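Local structure of putative alpha-L-fucosidase (Bacteroides thetaiotaomicron, 4H41) at residues S196-G201 and A241-H246; E55-F60 and A109-M114; R284-K289 and S321-A326. The protein is a putative alpha-L-fucosidase, a TIM-barrel protein that probably takes part in breaking down host glycans. One frame throughout, in Å; residues are numbered along the deposited sequence.

Interaction 1 (S196-G201 and A241-H246); sequences SPWIDG and AFQDGH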
# COMPACT_ATOMS: atom_id res chain seq x y z
N SER B 196 10.66 4.92 24.15
CA SER B 196 10.59 5.57 22.84
C SER B 196 9.21 6.23 22.67
O SER B 196 8.32 5.74 21.97
CB SER B 196 10.90 4.60 21.70
OG SER B 196 10.99 5.35 20.48
N PRO B 197 9.01 7.34 23.39
CA PRO B 197 7.74 8.09 23.26
C PRO B 197 7.69 8.84 21.92
O PRO B 197 8.62 8.74 21.14
CB PRO B 197 7.81 9.07 24.43
CG PRO B 197 9.29 9.31 24.62
CD PRO B 197 9.96 8.03 24.28
N TRP B 198 6.63 9.59 21.68
CA TRP B 198 6.52 10.40 20.45
C TRP B 198 6.19 11.84 20.86
O TRP B 198 5.91 12.11 22.02
CB TRP B 198 5.51 9.80 19.45
CG TRP B 198 4.06 10.02 19.73
CD1 TRP B 198 3.27 11.01 19.22
CD2 TRP B 198 3.18 9.14 20.44
NE1 TRP B 198 1.97 10.86 19.66
CE2 TRP B 198 1.88 9.69 20.37
CE3 TRP B 198 3.37 7.98 21.20
CZ2 TRP B 198 0.80 9.15 21.08
CZ3 TRP B 198 2.29 7.40 21.84
CH2 TRP B 198 1.03 8.01 21.81
N ILE B 199 6.35 12.77 19.93
CA ILE B 199 6.07 14.19 20.15
C ILE B 199 4.67 14.44 19.66
O ILE B 199 4.35 14.05 18.55
CB ILE B 199 7.10 15.13 19.46
CG1 ILE B 199 8.54 14.78 19.92
CG2 ILE B 199 6.74 16.60 19.74
CD1 ILE B 199 9.63 15.36 19.05
N ASP B 200 3.86 15.14 20.43
CA ASP B 200 2.45 15.39 20.05
C ASP B 200 2.34 16.55 19.04
O ASP B 200 1.69 17.58 19.28
CB ASP B 200 1.68 15.71 21.33
CG ASP B 200 0.19 15.87 21.15
OD1 ASP B 200 -0.38 15.16 20.28
OD2 ASP B 200 -0.41 16.69 21.87
N GLY B 201 2.98 16.35 17.90
CA GLY B 201 3.09 17.35 16.86
C GLY B 201 1.99 17.35 15.83
O GLY B 201 1.00 16.65 15.96
N ALA B 241 14.32 7.85 23.63
CA ALA B 241 14.47 7.87 22.17
C ALA B 241 13.20 8.36 21.54
O ALA B 241 12.40 7.56 21.05
CB ALA B 241 14.84 6.46 21.65
N PHE B 242 12.96 9.66 21.55
CA PHE B 242 11.72 10.15 20.95
C PHE B 242 11.64 9.75 19.49
O PHE B 242 12.61 9.88 18.75
CB PHE B 242 11.54 11.67 21.03
CG PHE B 242 10.93 12.18 22.30
CD1 PHE B 242 9.55 12.27 22.45
CD2 PHE B 242 11.73 12.63 23.34
CE1 PHE B 242 8.99 12.73 23.63
CE2 PHE B 242 11.17 13.08 24.52
CZ PHE B 242 9.81 13.14 24.65
N GLN B 243 10.46 9.29 19.09
CA GLN B 243 10.10 9.10 17.70
C GLN B 243 10.18 10.49 17.08
O GLN B 243 9.66 11.44 17.67
CB GLN B 243 8.70 8.50 17.58
CG GLN B 243 8.62 7.11 18.15
CD GLN B 243 7.19 6.67 18.34
OE1 GLN B 243 6.40 6.80 17.43
NE2 GLN B 243 6.82 6.16 19.53
N ASP B 244 10.88 10.64 15.95
CA ASP B 244 11.11 11.99 15.40
C ASP B 244 10.12 12.43 14.31
O ASP B 244 10.28 13.51 13.76
CB ASP B 244 12.53 12.04 14.83
CG ASP B 244 12.79 11.18 13.62
OD1 ASP B 244 11.81 10.49 13.12
OD2 ASP B 244 13.93 11.21 13.12
N GLY B 245 9.14 11.60 13.97
CA GLY B 245 8.33 11.85 12.80
C GLY B 245 7.08 12.67 12.90
O GLY B 245 6.51 12.98 11.86
N HIS B 246 6.60 12.99 14.11
CA HIS B 246 5.31 13.67 14.22
C HIS B 246 5.39 15.19 14.17
O HIS B 246 4.35 15.85 14.19
CB HIS B 246 4.57 13.24 15.49
CG HIS B 246 4.34 11.76 15.58
ND1 HIS B 246 5.32 10.91 16.04
CD2 HIS B 246 3.27 11.02 15.22
CE1 HIS B 246 4.79 9.69 16.02
NE2 HIS B 246 3.56 9.71 15.55
O HOH W 1 7.31 12.48 17.03

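Interaction 2 (E55-F60 and A109-M114); sequences EWDLDF and AEKYNM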
# COMPACT_ATOMS: atom_id res chain seq x y z
N GLU B 55 15.88 -15.81 6.38
CA GLU B 55 15.68 -14.41 6.02
C GLU B 55 16.16 -13.49 7.13
O GLU B 55 16.80 -12.46 6.86
CB GLU B 55 14.21 -14.14 5.72
CG GLU B 55 13.71 -14.79 4.44
CD GLU B 55 13.47 -16.28 4.50
OE1 GLU B 55 13.15 -16.78 5.61
OE2 GLU B 55 13.55 -16.94 3.45
N TRP B 56 15.90 -13.86 8.39
CA TRP B 56 16.33 -13.00 9.52
C TRP B 56 17.84 -13.00 9.62
O TRP B 56 18.44 -11.94 9.82
CB TRP B 56 15.67 -13.43 10.82
CG TRP B 56 14.33 -12.81 10.99
CD1 TRP B 56 13.12 -13.42 10.93
CD2 TRP B 56 14.07 -11.42 11.18
NE1 TRP B 56 12.11 -12.50 11.13
CE2 TRP B 56 12.67 -11.26 11.27
CE3 TRP B 56 14.88 -10.27 11.23
CZ2 TRP B 56 12.07 -9.99 11.40
CZ3 TRP B 56 14.28 -9.05 11.47
CH2 TRP B 56 12.89 -8.92 11.54
N ASP B 57 18.49 -14.14 9.41
CA ASP B 57 19.96 -14.20 9.41
C ASP B 57 20.53 -13.27 8.34
O ASP B 57 21.45 -12.49 8.60
CB ASP B 57 20.43 -15.63 9.17
CG ASP B 57 21.93 -15.71 8.97
OD1 ASP B 57 22.66 -15.65 9.98
OD2 ASP B 57 22.37 -15.72 7.81
N LEU B 58 19.97 -13.32 7.15
CA LEU B 58 20.42 -12.43 6.06
C LEU B 58 20.16 -10.95 6.42
O LEU B 58 21.01 -10.10 6.15
CB LEU B 58 19.71 -12.82 4.77
CG LEU B 58 19.96 -11.94 3.54
CD1 LEU B 58 21.45 -11.95 3.16
CD2 LEU B 58 19.11 -12.41 2.34
N ASP B 59 19.03 -10.64 7.06
CA ASP B 59 18.79 -9.25 7.45
C ASP B 59 19.78 -8.78 8.48
O ASP B 59 20.23 -7.63 8.39
CB ASP B 59 17.35 -8.99 7.97
CG ASP B 59 16.76 -7.84 7.20
OD1 ASP B 59 16.91 -7.82 5.97
OD2 ASP B 59 16.17 -6.93 7.84
N PHE B 60 20.18 -9.64 9.40
CA PHE B 60 21.18 -9.25 10.40
C PHE B 60 22.52 -8.94 9.70
O PHE B 60 23.26 -8.04 10.14
CB PHE B 60 21.35 -10.32 11.47
CG PHE B 60 20.44 -10.12 12.67
CD1 PHE B 60 19.06 -10.23 12.55
CD2 PHE B 60 20.98 -9.86 13.93
CE1 PHE B 60 18.22 -10.04 13.65
CE2 PHE B 60 20.14 -9.72 15.05
CZ PHE B 60 18.77 -9.86 14.90
N ALA B 109 21.72 -12.14 17.38
CA ALA B 109 22.47 -11.03 17.98
C ALA B 109 23.83 -11.49 18.43
O ALA B 109 24.82 -10.78 18.20
CB ALA B 109 21.70 -10.41 19.14
N GLU B 110 23.93 -12.71 18.99
CA GLU B 110 25.22 -13.20 19.43
C GLU B 110 26.12 -13.52 18.23
O GLU B 110 27.31 -13.18 18.24
CB GLU B 110 25.05 -14.44 20.29
CG GLU B 110 26.38 -14.96 20.82
CD GLU B 110 26.29 -16.07 21.84
OE1 GLU B 110 25.15 -16.48 22.19
OE2 GLU B 110 27.37 -16.56 22.26
N LYS B 111 25.56 -14.12 17.21
CA LYS B 111 26.30 -14.45 16.00
C LYS B 111 26.93 -13.20 15.37
O LYS B 111 28.07 -13.25 14.92
CB LYS B 111 25.37 -15.11 14.99
CG LYS B 111 26.06 -15.69 13.77
CD LYS B 111 25.06 -16.37 12.86
CE LYS B 111 25.68 -16.78 11.56
NZ LYS B 111 24.70 -17.53 10.72
N TYR B 112 26.19 -12.09 15.34
CA TYR B 112 26.67 -10.86 14.70
C TYR B 112 27.16 -9.82 15.69
O TYR B 112 27.38 -8.68 15.30
CB TYR B 112 25.56 -10.29 13.79
CG TYR B 112 25.28 -11.22 12.63
CD1 TYR B 112 26.17 -11.31 11.57
CD2 TYR B 112 24.19 -12.08 12.64
CE1 TYR B 112 25.98 -12.23 10.55
CE2 TYR B 112 23.97 -12.98 11.61
CZ TYR B 112 24.89 -13.07 10.57
OH TYR B 112 24.73 -13.98 9.56
N ASN B 113 27.42 -10.24 16.95
CA ASN B 113 27.98 -9.43 18.01
C ASN B 113 27.20 -8.13 18.20
O ASN B 113 27.76 -7.03 18.19
CB ASN B 113 29.47 -9.17 17.78
CG ASN B 113 30.20 -8.76 19.05
OD1 ASN B 113 29.91 -9.24 20.14
ND2 ASN B 113 31.14 -7.85 18.95
N MSE B 114 25.91 -8.26 18.39
CA MSE B 114 25.01 -7.16 18.67
C MSE B 114 24.40 -7.33 20.06
O MSE B 114 24.36 -8.43 20.59
CB MSE B 114 23.90 -7.09 17.61
CG MSE B 114 24.42 -6.66 16.20
SE MSE B 114 22.99 -6.87 15.03
CE MSE B 114 23.90 -6.65 13.37

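Interaction 3 (R284-K289 and S321-A326); sequences RFLPIK and SAYLQA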
# COMPACT_ATOMS: atom_id res chain seq x y z
N ARG B 284 -0.07 4.15 4.62
CA ARG B 284 0.53 4.08 5.94
C ARG B 284 1.04 2.68 6.17
O ARG B 284 0.25 1.83 6.53
CB ARG B 284 -0.50 4.52 6.99
CG ARG B 284 -0.90 6.00 6.79
CD ARG B 284 -2.01 6.43 7.72
NE ARG B 284 -1.56 6.66 9.08
CZ ARG B 284 -0.90 7.73 9.52
NH1 ARG B 284 -0.55 8.71 8.67
NH2 ARG B 284 -0.57 7.84 10.80
N PHE B 285 2.33 2.37 5.92
CA PHE B 285 3.44 3.27 5.60
C PHE B 285 4.42 2.58 4.70
O PHE B 285 4.57 1.37 4.78
CB PHE B 285 4.20 3.69 6.88
CG PHE B 285 3.33 4.23 8.00
CD1 PHE B 285 3.03 5.58 8.07
CD2 PHE B 285 2.88 3.39 9.01
CE1 PHE B 285 2.22 6.07 9.11
CE2 PHE B 285 2.08 3.89 10.04
CZ PHE B 285 1.79 5.23 10.09
N LEU B 286 5.11 3.36 3.86
CA LEU B 286 6.18 2.88 2.99
C LEU B 286 7.47 3.62 3.32
O LEU B 286 7.45 4.55 4.14
CB LEU B 286 5.77 3.05 1.52
CG LEU B 286 4.72 2.05 1.06
CD1 LEU B 286 4.24 2.43 -0.33
CD2 LEU B 286 5.24 0.65 1.08
N PRO B 287 8.61 3.14 2.78
CA PRO B 287 9.88 3.79 3.12
C PRO B 287 9.91 5.30 2.88
O PRO B 287 9.31 5.85 1.93
CB PRO B 287 10.88 3.06 2.22
CG PRO B 287 10.25 1.68 2.03
CD PRO B 287 8.83 1.97 1.90
N ILE B 288 10.64 5.99 3.77
CA ILE B 288 10.80 7.43 3.70
C ILE B 288 11.70 7.86 2.55
O ILE B 288 12.60 7.14 2.12
CB ILE B 288 11.35 7.96 5.07
CG1 ILE B 288 11.03 9.44 5.28
CG2 ILE B 288 12.83 7.69 5.23
CD1 ILE B 288 11.31 9.92 6.71
N LYS B 289 11.47 9.09 2.08
CA LYS B 289 12.38 9.77 1.18
C LYS B 289 13.73 10.00 1.92
O LYS B 289 13.76 10.56 3.02
CB LYS B 289 11.77 11.12 0.73
CG LYS B 289 12.74 11.97 -0.07
CD LYS B 289 12.12 13.29 -0.53
CE LYS B 289 11.08 13.16 -1.58
NZ LYS B 289 10.72 14.51 -2.12
N SER B 321 13.65 -6.17 2.05
CA SER B 321 12.26 -5.79 2.25
C SER B 321 11.39 -5.99 1.01
O SER B 321 11.81 -5.69 -0.12
CB SER B 321 12.14 -4.33 2.67
OG SER B 321 10.77 -4.02 2.88
N ALA B 322 10.11 -6.32 1.25
CA ALA B 322 9.08 -6.37 0.20
C ALA B 322 8.84 -4.98 -0.41
O ALA B 322 8.31 -4.87 -1.51
CB ALA B 322 7.78 -6.91 0.79
N TYR B 323 9.19 -3.91 0.34
CA TYR B 323 9.10 -2.55 -0.13
C TYR B 323 10.44 -2.24 -0.77
O TYR B 323 11.40 -1.92 -0.07
CB TYR B 323 8.80 -1.56 1.03
CG TYR B 323 7.61 -1.93 1.90
CD1 TYR B 323 6.50 -2.61 1.36
CD2 TYR B 323 7.55 -1.55 3.23
CE1 TYR B 323 5.37 -2.86 2.13
CE2 TYR B 323 6.45 -1.85 4.02
CZ TYR B 323 5.36 -2.50 3.47
OH TYR B 323 4.26 -2.82 4.23
N LEU B 324 10.51 -2.33 -2.09
CA LEU B 324 11.78 -2.20 -2.82
C LEU B 324 12.37 -0.80 -2.72
O LEU B 324 13.57 -0.64 -2.92
CB LEU B 324 11.66 -2.64 -4.27
CG LEU B 324 11.18 -4.10 -4.49
CD1 LEU B 324 11.15 -4.42 -5.97
CD2 LEU B 324 12.08 -5.07 -3.77
N GLN B 325 11.57 0.18 -2.28
CA GLN B 325 12.06 1.54 -2.01
C GLN B 325 13.04 1.53 -0.84
O GLN B 325 13.86 2.43 -0.71
CB GLN B 325 10.90 2.53 -1.71
CG GLN B 325 9.73 2.48 -2.71
CD GLN B 325 8.63 1.49 -2.35
OE1 GLN B 325 8.88 0.46 -1.69
NE2 GLN B 325 7.41 1.77 -2.74
N ALA B 326 12.94 0.51 0.02
CA ALA B 326 13.82 0.29 1.16
C ALA B 326 15.24 -0.07 0.73
O ALA B 326 16.18 0.49 1.27
CB ALA B 326 13.28 -0.80 2.07
O HOH W 2 3.88 -0.82 6.16

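Interaction 1 (S196-G201 and A241-H246)
P197 lays its CG over one face of the F242 ring, 3.7 Å from the ring centroid and displaced toward the rim, a CH-pi contact on the tightly packed side of this pair. I199 reaches the same ring obliquely through CG1, while W226 and F230 of helix 219-233 also pack against F242. W198 O lies at the ring's edge, near its plane, buried and without a polar partner. Beside this apolar patch run three direct hydrogen bonds. Q243 N donates to P197 O over 2.8 Å, almost straight at 175°. S196 OG, set anti to its backbone N (chi1 -172°), gives its proton to A241 O at 2.7 Å and also meets N273. From the extended Q243 side chain, NE2 reaches S196 O at 2.9 Å; the acceptor lies in the amide plane, and E165 takes a second bond from the same nitrogen. An alanine in place of Q243 would probably leave S196 O and E165 without this shared donor and open a gap beside W198 CB.

The solvent side is the partly exposed indole of W198, where a pentaethylene glycol, probably from the crystallisation liquor, lies about 4 Å away. W198 CD1 sits over the centre of the H246 ring, but the pair is oblique, the five-membered ring of W198 inclined at 40°. H246 itself is buried and packs closely, CB against I199 O. Here a water replaces direct backbone pairing: it accepts from I199 N and H246 N, donates to Q243 O at 2.6 Å, and meets H246 ND1.

Segment 196-201 follows strand 193-195, and 241-246 takes in the end of strand 239-243 and the turn beyond, where TIM-barrel enzymes carry their active sites. Paired polar groups and a buried water fix these two loop starts against each other.

Interaction 2 (E55-F60 and A109-M114)
F60 CA and Y112 CA, 7.2 Å apart, mark the closest approach of the two backbones; between D57 CA and K111 CA the spacing widens to 9.1 Å. Segment 55-60 is helical throughout, in the first half of helix 53-65. Segment 109-114 holds the last turn of helix 101-111 and the residues after it, closed by a Schellman motif: N113, at positive phi (52°), is the C-prime residue, with M114 N bonded to A109 O and N113 N to E110 O. The turn sends the chain on toward strand 115-119.

The motif also brings Y112 and M114 round to face the other helix. F60 CB packs on Y112 CD2 at 3.5 Å, and on another part of F60 the ring atom CD2 meets the selenium of M114, a selenomethionine, at 3.8 Å. This Met-aromatic contact is oblique, the selenium standing 56° off the ring normal. F60 CE2 comes up to the backbone N of A109, with A109 CB farther off, and L108 also touches F60.

Above this layer D57 takes over. With CG anti to its backbone N (chi1 172°), its OD1 accepts two bonds: K111 NZ, at the end of a fully extended chain, forms a salt bridge of 2.9 Å, and Y112 OH donates at 2.7 Å. The two donors come from opposite faces of the carboxylate plane, and OD1 lies at the edge of the tyrosine ring, near its plane. L20 of a second subunit packs on D57.

The contact therefore joins neighbouring helices of the barrel's outer layer by an apolar patch and a carboxylate whose OD1 takes both donors from the other segment, while OD2 is held by Q61 of its own helix. A lysine and a hydroxyl donor on one oxygen would tend to keep D57 ionised.

Interaction 3 (R284-K289 and S321-A326)
L286 CD2 stands almost directly above the centre of the Y323 ring, 3.5 Å from its centroid and 12° off the normal, a CH-pi contact with the leucine crossing the tyrosine at about a right angle. Y323 CG is anti to the carbonyl carbon (chi1 -52°), which puts CG on the leucine's side.

The other apolar contacts gather round P287. Its CD touches Y323 CB at 3.6 Å, and its CG packs against A326 CB at 3.9 Å and lies close to the backbone N of that residue. Q325 CB flanks the proline ring, while the bend at chi2 of Q325 (90°) turns CD; OE1 then lies near P287 CD and NE2 4.0 Å from L286 CD1.

In the TIM barrel, 284-289 is the last part of the loop from strand 269-273 to helix 290-302, and 321-326 leads into the C-terminal helix 324-337, so the contact fastens a loop to the start of a helix. Subunits meet here too: I288 O is bonded to N50 of a third subunit, and L324 packs on L324 of a second one.

Polar links are indirect or local. A water donates to F285 O at 2.7 Å and also meets Y323 OH at 2.8 Å, bridging the segments beside the ring; the peptide bond before F285 is cis. Within 321-326, S321 OG accepts from Y323 N at 3.0 Å in an ST turn and is bonded to H315 O as well.

All three contacts belong to one eight-stranded TIM barrel and come in series along the chain: interaction 2, then interaction 1, then interaction 3. Interactions 1 and 2 lie on opposite sides of the chain's centre, their own centres 28 Å apart. Interaction 1 sits where strands 193-195 and 239-243 run out into loops; interaction 2 pairs helices 53-65 and 101-111 in the outer layer. Interaction 3 comes within about 5 Å of interaction 2 and about 6 Å of interaction 1, nearest atoms, without touching either. Interactions 2 and 3 both reach the second subunit, so barrel packing there merges with the trimeric assembly, whereas interaction 1 touches no other chain.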